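Local structure of levoglucosan dehydrogenase (Pseudarthrobacter phenanthrenivorans, 6A3F) at residues 228-233 with 395-400; 315-320 with 328-333. The protein catalyses the NAD(+)-dependent oxidation of levoglucosan to 3-dehydrolevoglucosan, working as a homotetramer of the Gfo/Idh/MocA family. All blocks are in the same frame, centred on the assembly; numbering follows the deposited sequence.

Interaction 1 of 2, residues 228-233 with 395-400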
loop_
_atom_site.group_PDB
_atom_site.type_symbol
_atom_site.label_atom_id
_atom_site.label_comp_id
_atom_site.label_asym_id
_atom_site.label_seq_id
_atom_site.Cartn_x
_atom_site.Cartn_y
_atom_site.Cartn_z
ATOM N N VAL B 228 -32.417 -9.288 1.215
ATOM C CA VAL B 228 -31.663 -8.074 1.544
ATOM C C VAL B 228 -32.313 -7.280 2.690
ATOM O O VAL B 228 -33.522 -7.367 2.977
ATOM C CB VAL B 228 -31.538 -7.193 0.286
ATOM C CG1 VAL B 228 -30.753 -7.867 -0.826
ATOM C CG2 VAL B 228 -32.933 -6.775 -0.212
ATOM N N ASN B 229 -31.506 -6.426 3.323
ATOM C CA ASN B 229 -31.961 -5.547 4.375
ATOM C C ASN B 229 -31.123 -4.266 4.305
ATOM O O ASN B 229 -29.866 -4.313 4.443
ATOM C CB ASN B 229 -31.858 -6.212 5.748
ATOM C CG ASN B 229 -32.745 -5.595 6.817
ATOM O OD1 ASN B 229 -32.853 -4.388 6.951
ATOM N ND2 ASN B 229 -33.373 -6.433 7.613
ATOM N N ALA B 230 -31.775 -3.130 4.031
ATOM C CA ALA B 230 -31.032 -1.979 3.521
ATOM C C ALA B 230 -31.391 -0.678 4.233
ATOM O O ALA B 230 -32.423 -0.532 4.872
ATOM C CB ALA B 230 -31.242 -1.802 2.037
ATOM N N VAL B 231 -30.504 0.299 4.025
ATOM C CA VAL B 231 -30.729 1.678 4.397
ATOM C C VAL B 231 -30.291 2.553 3.226
ATOM O O VAL B 231 -29.157 2.432 2.774
ATOM C CB VAL B 231 -29.975 2.093 5.681
ATOM C CG1 VAL B 231 -30.136 3.595 5.970
ATOM C CG2 VAL B 231 -30.378 1.257 6.887
ATOM N N LEU B 232 -31.162 3.487 2.793
ATOM C CA LEU B 232 -30.797 4.488 1.794
ATOM C C LEU B 232 -30.668 5.860 2.448
ATOM O O LEU B 232 -31.490 6.233 3.271
ATOM C CB LEU B 232 -31.878 4.539 0.716
ATOM C CG LEU B 232 -32.110 3.253 -0.049
ATOM C CD1 LEU B 232 -33.411 3.363 -0.834
ATOM C CD2 LEU B 232 -30.954 2.950 -0.986
ATOM N N SER B 233 -29.677 6.623 2.035
ATOM C CA SER B 233 -29.429 7.897 2.589
ATOM C C SER B 233 -29.261 8.914 1.464
ATOM O O SER B 233 -28.706 8.597 0.389
ATOM C CB SER B 233 -28.218 7.875 3.480
ATOM O OG SER B 233 -28.329 6.886 4.493
ATOM N N GLU B 395 -37.582 -1.437 -1.254
ATOM C CA GLU B 395 -38.689 -1.875 -0.384
ATOM C C GLU B 395 -38.186 -2.195 1.036
ATOM O O GLU B 395 -38.777 -1.784 2.065
ATOM C CB GLU B 395 -39.297 -3.113 -1.008
ATOM C CG GLU B 395 -40.497 -3.623 -0.239
ATOM C CD GLU B 395 -41.039 -4.946 -0.722
ATOM O OE1 GLU B 395 -40.682 -5.375 -1.836
ATOM O OE2 GLU B 395 -41.831 -5.543 0.025
ATOM N N SER B 396 -37.080 -2.944 1.123
ATOM C CA SER B 396 -36.474 -3.209 2.423
ATOM C C SER B 396 -36.189 -1.921 3.212
ATOM O O SER B 396 -36.429 -1.840 4.453
ATOM C CB SER B 396 -35.193 -4.014 2.301
ATOM O OG SER B 396 -34.468 -3.857 3.502
ATOM N N ALA B 397 -35.580 -0.933 2.540
ATOM C CA ALA B 397 -35.226 0.316 3.193
ATOM C C ALA B 397 -36.487 1.048 3.695
ATOM O O ALA B 397 -36.455 1.668 4.769
ATOM C CB ALA B 397 -34.425 1.208 2.277
ATOM N N ALA B 398 -37.528 1.003 2.891
ATOM C CA ALA B 398 -38.779 1.715 3.245
ATOM C C ALA B 398 -39.450 1.035 4.442
ATOM O O ALA B 398 -39.937 1.731 5.325
ATOM C CB ALA B 398 -39.708 1.739 2.062
ATOM N N LYS B 399 -39.501 -0.287 4.425
ATOM C CA LYS B 399 -40.201 -1.068 5.465
ATOM C C LYS B 399 -39.303 -1.396 6.644
ATOM O O LYS B 399 -39.798 -1.952 7.580
ATOM C CB LYS B 399 -40.722 -2.376 4.894
ATOM C CG LYS B 399 -41.902 -2.128 3.989
ATOM C CD LYS B 399 -42.389 -3.349 3.323
ATOM C CE LYS B 399 -43.568 -3.019 2.437
ATOM N NZ LYS B 399 -43.970 -4.212 1.671
ATOM N N GLU B 400 -38.014 -1.074 6.547
ATOM C CA GLU B 400 -37.022 -1.382 7.544
ATOM C C GLU B 400 -37.063 -2.861 7.890
ATOM O O GLU B 400 -36.964 -3.241 9.048
ATOM C CB GLU B 400 -37.200 -0.475 8.750
ATOM C CG GLU B 400 -37.101 0.980 8.362
ATOM C CD GLU B 400 -37.155 1.941 9.535
ATOM O OE1 GLU B 400 -37.194 1.473 10.677
ATOM O OE2 GLU B 400 -37.137 3.160 9.298
HETATM O O HOH W 1 -35.195 -5.721 9.757
HETATM O O HOH W 2 -33.990 1.608 6.241
#

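Interaction 2 of 2, residues 315-320 with 328-333. With SO4 (sulfate ion), chain C.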
loop_
_atom_site.group_PDB
_atom_site.type_symbol
_atom_site.label_atom_id
_atom_site.label_comp_id
_atom_site.label_asym_id
_atom_site.label_seq_id
_atom_site.Cartn_x
_atom_site.Cartn_y
_atom_site.Cartn_z
ATOM N N GLU B 315 -4.091 -5.430 -10.027
ATOM C CA GLU B 315 -3.783 -6.235 -8.904
ATOM C C GLU B 315 -4.988 -7.051 -8.454
ATOM O O GLU B 315 -6.116 -6.535 -8.388
ATOM C CB GLU B 315 -3.419 -5.376 -7.686
ATOM C CG GLU B 315 -2.120 -4.640 -7.834
ATOM C CD GLU B 315 -1.831 -3.647 -6.724
ATOM O OE1 GLU B 315 -2.416 -3.754 -5.626
ATOM O OE2 GLU B 315 -0.999 -2.781 -6.969
ATOM N N LEU B 316 -4.698 -8.279 -8.011
ATOM C CA LEU B 316 -5.590 -9.045 -7.155
ATOM C C LEU B 316 -4.830 -9.518 -5.914
ATOM O O LEU B 316 -3.741 -10.004 -6.055
ATOM C CB LEU B 316 -6.174 -10.264 -7.877
ATOM C CG LEU B 316 -7.310 -10.948 -7.113
ATOM C CD1 LEU B 316 -8.575 -10.079 -7.089
ATOM C CD2 LEU B 316 -7.649 -12.292 -7.751
ATOM N N GLN B 317 -5.403 -9.368 -4.734
ATOM C CA GLN B 317 -4.788 -9.882 -3.547
ATOM C C GLN B 317 -5.441 -11.224 -3.182
ATOM O O GLN B 317 -6.677 -11.326 -3.133
ATOM C CB GLN B 317 -4.870 -8.890 -2.398
ATOM C CG GLN B 317 -4.166 -7.587 -2.728
ATOM C CD GLN B 317 -4.255 -6.593 -1.603
ATOM O OE1 GLN B 317 -4.802 -5.504 -1.759
ATOM N NE2 GLN B 317 -3.697 -6.939 -0.465
ATOM N N VAL B 318 -4.618 -12.205 -2.855
ATOM C CA VAL B 318 -5.167 -13.527 -2.458
ATOM C C VAL B 318 -4.303 -14.130 -1.366
ATOM O O VAL B 318 -3.096 -14.070 -1.468
ATOM C CB VAL B 318 -5.314 -14.484 -3.646
ATOM C CG1 VAL B 318 -4.026 -14.724 -4.422
ATOM C CG2 VAL B 318 -5.983 -15.800 -3.237
ATOM N N ALA B 319 -4.962 -14.661 -0.327
ATOM C CA ALA B 319 -4.305 -15.292 0.791
ATOM C C ALA B 319 -4.771 -16.746 0.811
ATOM O O ALA B 319 -5.968 -16.945 0.858
ATOM C CB ALA B 319 -4.644 -14.576 2.079
ATOM N N PHE B 320 -3.823 -17.694 0.721
ATOM C CA PHE B 320 -4.101 -19.132 0.823
ATOM C C PHE B 320 -3.772 -19.668 2.216
ATOM O O PHE B 320 -2.649 -19.573 2.738
ATOM C CB PHE B 320 -3.368 -19.889 -0.284
ATOM C CG PHE B 320 -3.742 -19.462 -1.670
ATOM C CD1 PHE B 320 -5.022 -19.717 -2.172
ATOM C CD2 PHE B 320 -2.839 -18.762 -2.460
ATOM C CE1 PHE B 320 -5.355 -19.353 -3.461
ATOM C CE2 PHE B 320 -3.191 -18.368 -3.738
ATOM C CZ PHE B 320 -4.439 -18.674 -4.246
ATOM N N ARG B 328 2.701 -16.970 5.437
ATOM C CA ARG B 328 1.317 -16.782 5.078
ATOM C C ARG B 328 1.064 -15.301 4.868
ATOM O O ARG B 328 1.657 -14.498 5.566
ATOM C CB ARG B 328 0.371 -17.144 6.231
ATOM C CG ARG B 328 0.337 -18.642 6.498
ATOM C CD ARG B 328 -0.855 -19.173 7.245
ATOM N NE ARG B 328 -0.653 -20.608 7.389
ATOM C CZ ARG B 328 -0.744 -21.241 8.537
ATOM N NH1 ARG B 328 -1.046 -20.552 9.623
ATOM N NH2 ARG B 328 -0.597 -22.556 8.597
ATOM N N GLY B 329 0.171 -14.992 3.947
ATOM C CA GLY B 329 -0.397 -13.653 3.841
ATOM C C GLY B 329 -0.936 -13.378 2.461
ATOM O O GLY B 329 -0.846 -14.226 1.509
ATOM N N PHE B 330 -1.501 -12.182 2.284
ATOM C CA PHE B 330 -1.972 -11.868 0.967
ATOM C C PHE B 330 -0.821 -11.649 -0.025
ATOM O O PHE B 330 0.112 -10.813 0.206
ATOM C CB PHE B 330 -2.790 -10.567 0.965
ATOM C CG PHE B 330 -4.177 -10.761 1.528
ATOM C CD1 PHE B 330 -5.219 -11.161 0.705
ATOM C CD2 PHE B 330 -4.439 -10.493 2.848
ATOM C CE1 PHE B 330 -6.484 -11.357 1.230
ATOM C CE2 PHE B 330 -5.716 -10.669 3.376
ATOM C CZ PHE B 330 -6.736 -11.081 2.556
ATOM N N ARG B 331 -0.949 -12.326 -1.159
ATOM C CA ARG B 331 -0.126 -12.117 -2.335
ATOM C C ARG B 331 -0.772 -11.041 -3.213
ATOM O O ARG B 331 -1.939 -11.158 -3.582
ATOM C CB ARG B 331 -0.032 -13.368 -3.222
ATOM C CG ARG B 331 0.320 -14.631 -2.439
ATOM C CD ARG B 331 0.291 -15.871 -3.304
ATOM N NE ARG B 331 0.427 -17.065 -2.484
ATOM C CZ ARG B 331 0.687 -18.266 -2.943
ATOM N NH1 ARG B 331 0.939 -18.444 -4.229
ATOM N NH2 ARG B 331 0.732 -19.288 -2.110
ATOM N N THR B 332 0.044 -10.124 -3.701
ATOM C CA THR B 332 -0.374 -9.155 -4.689
ATOM C C THR B 332 -0.023 -9.649 -6.101
ATOM O O THR B 332 1.172 -9.635 -6.526
ATOM C CB THR B 332 0.291 -7.801 -4.403
ATOM O OG1 THR B 332 -0.157 -7.362 -3.132
ATOM C CG2 THR B 332 -0.094 -6.756 -5.414
ATOM N N VAL B 333 -1.022 -10.132 -6.811
ATOM C CA VAL B 333 -0.861 -10.752 -8.091
ATOM C C VAL B 333 -1.224 -9.735 -9.171
ATOM O O VAL B 333 -2.375 -9.219 -9.174
ATOM C CB VAL B 333 -1.732 -12.026 -8.232
ATOM C CG1 VAL B 333 -1.553 -12.651 -9.619
ATOM C CG2 VAL B 333 -1.441 -13.019 -7.138
HETATM S S SO4 C . 1.432 -21.984 -4.561
HETATM O O1 SO4 C . -0.028 -22.131 -4.179
HETATM O O2 SO4 C . 1.489 -20.981 -5.635
HETATM O O3 SO4 C . 2.081 -23.247 -5.046
HETATM O O4 SO4 C . 2.208 -21.502 -3.397
HETATM O O HOH W 3 -1.090 -16.786 0.168
HETATM O O HOH W 4 -1.935 -16.921 3.411
#

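Interaction 1 of 2, residues 228-233 with 395-400
S396 carries the polar part of this helix-on-sheet packing in the C-terminal alpha/beta domain, where the last turn of helix 380-399 lies across strand 225-233; the segment axes approach to 6.2 Å at 74°. S396 CB sits 3.8 Å from V228 O. With OG anti to the backbone N (chi1 161°), the hydroxyl is carried on to the strand backbone, where A230 N donates to S396 OG over 2.8 Å through a bent bond, and N229 CA lies close beside the same oxygen. S396 OG is also hydrogen-bonded to the carbonyl oxygen of S401, a pure acceptor, which implies that its own proton goes there. One hydroxyl thus ties the strand to the residue that follows E400, whose positive phi marks the chain's departure from the helix. Next along the helix, A397 supplies the apolar part: its CB meets L232 CG at 3.9 Å, while its CA approaches A230 O at 3.4 Å as a CA-H...O contact. Strand 267-274 flanks the strand through backbone bonds from N229 and V231. Two waters finish the join: one links N229 ND2 to E400 O, and the other donates to A230 O (3.0 Å) and A397 O (2.9 Å).

Interaction 2 of 2, residues 315-320 with 328-333
V318 and V333 meet in the close-packed part of this antiparallel beta hairpin, V318 CG1 lying 4.1 Å from V333 CG2. Four backbone bonds hold the ladder beside them, two in each of the hydrogen-bonded pairs L316-V333 and V318-R331; among them, L316 N reaches V333 O in the carbonyl plane. On the other face of the sheet, A319 CB stands 3.8 Å from the F330 ring centroid and only 12° off the ring normal, a CH-pi contact over the face. Beyond A319 the strands part and water takes over: one molecule accepts from F320 N (2.9 Å) and R331 NE (3.1 Å) and can donate to G329 O. R331, its chain extended from CG to NE (chi2 175°), brings its guanidinium face to the edge of the F320 ring, with CZ 3.6 Å from F320 CD2 and the planes nearly perpendicular. R331 NH1 and NH2 each donate to a separate sulfate oxygen, O2 and O4 respectively, both at 3.0 Å. NH2 also forms a salt bridge with D323, and residues 330-332 pair with a strand of the third subunit. R331 NH2 lies close to R331 NH2 of that subunit; D323 of the same chain and the sulfate, probably from the crystallisation liquor, would offset this charge.

How the interactions relate
Interactions 1 and 2 lie near opposite edges of the same nine-strand mixed sheet of the C-terminal domain, their centres 34 Å apart and their nearest atoms about 23 Å apart. Along the chain the order is 228-233, 315-320, 328-333, 395-400, so both hairpin strands lie in sequence between the two partners of interaction 1. Interaction 1 lies next to the short edge strand 403-404, packing a helix onto the sheet; interaction 2 forms the other edge, where strand 330-334 is outermost within the chain and pairs antiparallel with a strand of the third subunit, so the sheet runs on across the interface. Both also touch the second subunit, so both edge regions of this one sheet take part in the tetramer's interfaces.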